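Local structure of cyclic nucleotide-binding domain (CNMP-BD) protein (Geobacter metallireducens, 3MDP) at residues R12-L17 / K23-I28; N44-N49 / R114-S119. The protein probably binds cyclic nucleotides through a double-stranded beta-helix domain, and may take part in transcriptional regulation, although its role is not established. All coordinates share one frame; numbering follows the deposited sequence.

Interaction 1: residues R12-L17 / K23-I28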
# COMPACT_ATOMS: atom_id res chain seq x y z
N ARG A 12 -10.80 -8.11 7.00
CA ARG A 12 -10.46 -6.68 7.08
C ARG A 12 -10.62 -5.96 5.76
O ARG A 12 -11.17 -4.87 5.71
CB ARG A 12 -9.00 -6.50 7.55
CG ARG A 12 -8.78 -5.30 8.40
CD ARG A 12 -8.03 -5.73 9.63
NE ARG A 12 -8.29 -4.84 10.75
CZ ARG A 12 -7.97 -5.13 12.00
NH1 ARG A 12 -7.39 -6.29 12.29
NH2 ARG A 12 -8.23 -4.26 12.97
N PHE A 13 -10.13 -6.56 4.69
CA PHE A 13 -10.15 -5.90 3.39
C PHE A 13 -11.57 -5.54 2.95
O PHE A 13 -11.78 -4.52 2.31
CB PHE A 13 -9.45 -6.79 2.36
CG PHE A 13 -9.32 -6.18 1.01
CD1 PHE A 13 -8.28 -5.31 0.72
CD2 PHE A 13 -10.23 -6.49 0.02
CE1 PHE A 13 -8.15 -4.74 -0.54
CE2 PHE A 13 -10.11 -5.92 -1.24
CZ PHE A 13 -9.06 -5.04 -1.52
N PHE A 14 -12.55 -6.37 3.34
CA PHE A 14 -13.91 -6.25 2.88
C PHE A 14 -14.90 -5.65 3.89
O PHE A 14 -16.00 -5.26 3.47
CB PHE A 14 -14.44 -7.64 2.52
CG PHE A 14 -13.73 -8.29 1.41
CD1 PHE A 14 -13.97 -7.89 0.10
CD2 PHE A 14 -12.79 -9.27 1.65
CE1 PHE A 14 -13.30 -8.49 -0.94
CE2 PHE A 14 -12.12 -9.86 0.60
CZ PHE A 14 -12.39 -9.47 -0.69
N ALA A 15 -14.50 -5.60 5.17
CA ALA A 15 -15.38 -5.24 6.28
C ALA A 15 -16.03 -3.83 6.14
O ALA A 15 -17.14 -3.63 6.63
CB ALA A 15 -14.62 -5.38 7.63
N SER A 16 -15.33 -2.91 5.47
CA SER A 16 -15.76 -1.49 5.26
C SER A 16 -16.64 -1.25 4.02
O SER A 16 -17.15 -0.15 3.85
CB SER A 16 -14.53 -0.57 5.14
OG SER A 16 -13.70 -0.87 3.99
N LEU A 17 -16.77 -2.24 3.15
CA LEU A 17 -17.53 -2.06 1.89
C LEU A 17 -19.04 -2.00 2.11
O LEU A 17 -19.57 -2.62 3.03
CB LEU A 17 -17.21 -3.19 0.90
CG LEU A 17 -15.74 -3.31 0.46
CD1 LEU A 17 -15.56 -4.48 -0.48
CD2 LEU A 17 -15.23 -2.05 -0.19
N LYS A 23 -21.73 -7.47 -2.85
CA LYS A 23 -22.43 -8.25 -3.89
C LYS A 23 -21.72 -8.16 -5.25
O LYS A 23 -21.56 -9.16 -5.97
CB LYS A 23 -23.87 -7.74 -4.06
N ASP A 24 -21.31 -6.95 -5.62
CA ASP A 24 -20.58 -6.76 -6.87
C ASP A 24 -19.26 -7.52 -6.89
O ASP A 24 -18.97 -8.21 -7.86
CB ASP A 24 -20.35 -5.27 -7.16
CG ASP A 24 -21.60 -4.60 -7.72
OD1 ASP A 24 -22.40 -5.27 -8.42
OD2 ASP A 24 -21.80 -3.39 -7.46
N ILE A 25 -18.48 -7.42 -5.81
CA ILE A 25 -17.20 -8.14 -5.74
C ILE A 25 -17.43 -9.66 -5.72
O ILE A 25 -16.71 -10.39 -6.40
CB ILE A 25 -16.31 -7.68 -4.53
CG1 ILE A 25 -15.83 -6.26 -4.75
CG2 ILE A 25 -15.11 -8.61 -4.34
CD1 ILE A 25 -15.24 -5.58 -3.53
N ALA A 26 -18.44 -10.12 -4.99
CA ALA A 26 -18.80 -11.56 -4.96
C ALA A 26 -19.06 -12.14 -6.35
O ALA A 26 -18.65 -13.27 -6.69
CB ALA A 26 -20.02 -11.80 -4.05
N LEU A 27 -19.71 -11.34 -7.19
CA LEU A 27 -20.07 -11.76 -8.52
C LEU A 27 -18.83 -12.10 -9.35
O LEU A 27 -18.88 -12.99 -10.20
CB LEU A 27 -20.88 -10.64 -9.19
CG LEU A 27 -21.78 -10.97 -10.35
CD1 LEU A 27 -22.78 -12.10 -10.00
CD2 LEU A 27 -22.50 -9.67 -10.76
N ILE A 28 -17.72 -11.38 -9.11
CA ILE A 28 -16.47 -11.61 -9.84
C ILE A 28 -15.44 -12.42 -9.02
O ILE A 28 -14.23 -12.38 -9.27
CB ILE A 28 -15.85 -10.25 -10.33
CG1 ILE A 28 -15.56 -9.32 -9.12
CG2 ILE A 28 -16.76 -9.64 -11.38
CD1 ILE A 28 -14.45 -8.35 -9.34
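Ile25 sends its two branches to different partners, CG2 to Phe14 and CD1 to Leu17, and this small, fully buried apolar contact joins the weakly bonded helical turn about 12-15 and the loop residue Leu17 to helix 19-27. At Phe14, ring atom CE1 lies 3.9 Å from Ile25 CG2. At Leu17 the two side chains meet nearly at right angles; CD1 stands 3.3 Å from Ile25 CD1, closer than usual for two methyl groups, so their exact placement is doubtful. Ile25 CG1 lies beside the backbone N (chi1 -68°), which leaves CG2 anti to that N and lets the two branches diverge. Aromatic packing stays within residues 12-17: the edge of the Phe13 ring is directed at the middle of one face of Phe14, with CD2 3.7 Å above its plane. The backbone bonds are local too, with Leu17 N donating to Phe14 O at 3.1 Å. Ile110 of strand 105-111 packs on both Phe14 and Ile25, while Val128 meets Leu17. A short helical turn leading into a helix ahead of the first beta strand is consistent with the N-terminal helical part of cyclic nucleotide-binding domains.

Interaction 2: residues N44-N49 / R114-S119; sequences NSKADN and RLREMS
Arg116 reaches from helix 112-121 to Ala47 and Asp48 in the loop between strands 39-41 and 49-55, tying a helix that follows the double-stranded beta-helix to the barrel itself. The helix segment opens with Arg114, whose backbone N is held by Asn111 OD1 and whose NH1 forms a salt bridge with Glu117 OE1 (2.7 Å) one turn on, using the syn lone pair of that oxygen. Leu115 packs on Leu129 of helix 123-139. Arg116 then carries the whole contact. A bend at chi3 (-64°) turns the guanidinium edge to the loop, which two neighbouring N-H groups grip. NH1 donates to Ala47 O at 2.8 Å, Ala47 being the centre of an inverse gamma turn. NH2 makes a salt bridge to Asp48 OD1 at 2.9 Å, almost in the guanidinium plane, although the carboxylate is turned 31° from it. Lys46 comes from the opposite direction and sets NZ over one guanidinium face, offset toward its rim, 3.8 Å from Arg116 NH2; Asp48 probably offsets this meeting of like charges. Ser88 O takes a further bond from NH1 and Tyr93 adds a cation-pi contact, so the guanidinium is fixed by several groups at once. Cut back to an alanine, the residue would probably leave Asp48 without its charged mate and Ala47 O without this side-chain donor, weakening one link between loop and helix. Further along, Ser119 closes the segment by bonding back to the preceding turn: Leu115 O accepts from both Ser119 N and Ser119 OG, each at 2.8 Å, and the two donors arrive from opposite faces of the carbonyl plane.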
# COMPACT_ATOMS: atom_id res chain seq x y z
N ASN A 44 6.28 -11.54 -12.37
CA ASN A 44 6.30 -10.95 -13.70
C ASN A 44 5.09 -11.25 -14.56
O ASN A 44 4.94 -10.66 -15.61
CB ASN A 44 7.61 -11.26 -14.44
CG ASN A 44 8.80 -10.65 -13.76
OD1 ASN A 44 8.72 -9.52 -13.24
ND2 ASN A 44 9.90 -11.37 -13.70
N SER A 45 4.19 -12.12 -14.10
CA SER A 45 2.94 -12.36 -14.83
C SER A 45 2.00 -11.21 -14.61
O SER A 45 2.04 -10.56 -13.55
CB SER A 45 2.24 -13.66 -14.39
OG SER A 45 2.98 -14.81 -14.75
N LYS A 46 1.12 -10.99 -15.58
CA LYS A 46 0.05 -10.01 -15.45
C LYS A 46 -0.78 -10.34 -14.22
O LYS A 46 -1.21 -11.48 -14.04
CB LYS A 46 -0.82 -9.99 -16.71
CG LYS A 46 -1.89 -8.91 -16.77
CD LYS A 46 -1.34 -7.48 -16.77
CE LYS A 46 -2.35 -6.53 -17.39
NZ LYS A 46 -2.50 -5.33 -16.57
N ALA A 47 -1.00 -9.35 -13.38
CA ALA A 47 -1.69 -9.57 -12.11
C ALA A 47 -3.21 -9.54 -12.33
O ALA A 47 -3.84 -8.53 -12.15
CB ALA A 47 -1.26 -8.52 -11.07
N ASP A 48 -3.77 -10.67 -12.75
CA ASP A 48 -5.18 -10.74 -13.07
C ASP A 48 -6.04 -11.35 -11.96
O ASP A 48 -7.26 -11.51 -12.14
CB ASP A 48 -5.37 -11.51 -14.39
CG ASP A 48 -5.08 -10.63 -15.62
OD1 ASP A 48 -5.19 -9.39 -15.53
OD2 ASP A 48 -4.76 -11.20 -16.66
N ASN A 49 -5.43 -11.66 -10.81
CA ASN A 49 -6.12 -12.30 -9.67
C ASN A 49 -5.68 -11.72 -8.33
O ASN A 49 -4.48 -11.71 -8.02
CB ASN A 49 -5.86 -13.80 -9.67
CG ASN A 49 -6.32 -14.48 -10.95
OD1 ASN A 49 -5.61 -14.49 -11.95
ND2 ASN A 49 -7.53 -15.03 -10.92
N ARG A 114 -11.49 -7.12 -13.74
CA ARG A 114 -12.77 -6.53 -13.35
C ARG A 114 -12.62 -5.51 -12.26
O ARG A 114 -13.25 -4.44 -12.32
CB ARG A 114 -13.78 -7.61 -12.93
CG ARG A 114 -14.30 -8.46 -14.03
CD ARG A 114 -14.97 -7.60 -15.13
NE ARG A 114 -15.83 -8.39 -16.00
CZ ARG A 114 -16.29 -7.98 -17.20
NH1 ARG A 114 -15.99 -6.79 -17.69
NH2 ARG A 114 -17.07 -8.79 -17.89
N LEU A 115 -11.78 -5.78 -11.26
CA LEU A 115 -11.61 -4.78 -10.18
C LEU A 115 -11.05 -3.49 -10.73
O LEU A 115 -11.41 -2.39 -10.27
CB LEU A 115 -10.67 -5.28 -9.08
CG LEU A 115 -11.21 -6.26 -8.06
CD1 LEU A 115 -10.07 -6.67 -7.12
CD2 LEU A 115 -12.42 -5.68 -7.29
N ARG A 116 -10.13 -3.62 -11.66
CA ARG A 116 -9.55 -2.44 -12.30
C ARG A 116 -10.61 -1.63 -13.05
O ARG A 116 -10.62 -0.40 -12.93
CB ARG A 116 -8.36 -2.81 -13.20
CG ARG A 116 -7.13 -3.21 -12.39
CD ARG A 116 -5.87 -3.37 -13.22
NE ARG A 116 -5.93 -4.46 -14.20
CZ ARG A 116 -5.61 -5.73 -13.99
NH1 ARG A 116 -5.21 -6.17 -12.81
NH2 ARG A 116 -5.71 -6.59 -15.00
N GLU A 117 -11.51 -2.30 -13.77
CA GLU A 117 -12.58 -1.60 -14.53
C GLU A 117 -13.48 -0.86 -13.58
O GLU A 117 -13.83 0.31 -13.81
CB GLU A 117 -13.46 -2.57 -15.30
CG GLU A 117 -12.85 -3.10 -16.54
CD GLU A 117 -13.61 -4.27 -17.13
OE1 GLU A 117 -14.77 -4.56 -16.75
OE2 GLU A 117 -13.02 -4.94 -18.00
N MSE A 118 -13.86 -1.56 -12.52
CA MSE A 118 -14.81 -1.07 -11.55
C MSE A 118 -14.21 0.10 -10.81
O MSE A 118 -14.89 1.07 -10.54
CB MSE A 118 -15.21 -2.18 -10.57
CG MSE A 118 -15.94 -3.34 -11.26
SE MSE A 118 -15.88 -5.03 -10.28
CE MSE A 118 -16.82 -4.46 -8.74
N SER A 119 -12.92 -0.00 -10.49
CA SER A 119 -12.19 1.10 -9.87
C SER A 119 -12.19 2.34 -10.74
O SER A 119 -12.33 3.44 -10.22
CB SER A 119 -10.76 0.69 -9.55
OG SER A 119 -10.78 -0.30 -8.56

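Interactions 1 and 2 follow one another along the chain, their centres 15 Å apart, and they meet through helix 112-121. Ile28 CD1 at the end of the 23-28 segment packs on Arg114 CB and selenomethionine Met118 SE, both at 3.7 Å, and Asp24 CB lies 4.0 Å from Met118 CE. The helix thus meets helix 19-27 and Ile28 just after it on one part of its surface and, through Arg116, the 44-49 loop. Interaction 2 lies closer to the succinate site: the side chain of Ala47 is about 4 Å from that of Ser87, whereas that of Phe14 is about 11 Å from that of Val86. The succinate probably comes from the crystallisation liquor, but it may mark the nucleotide pocket.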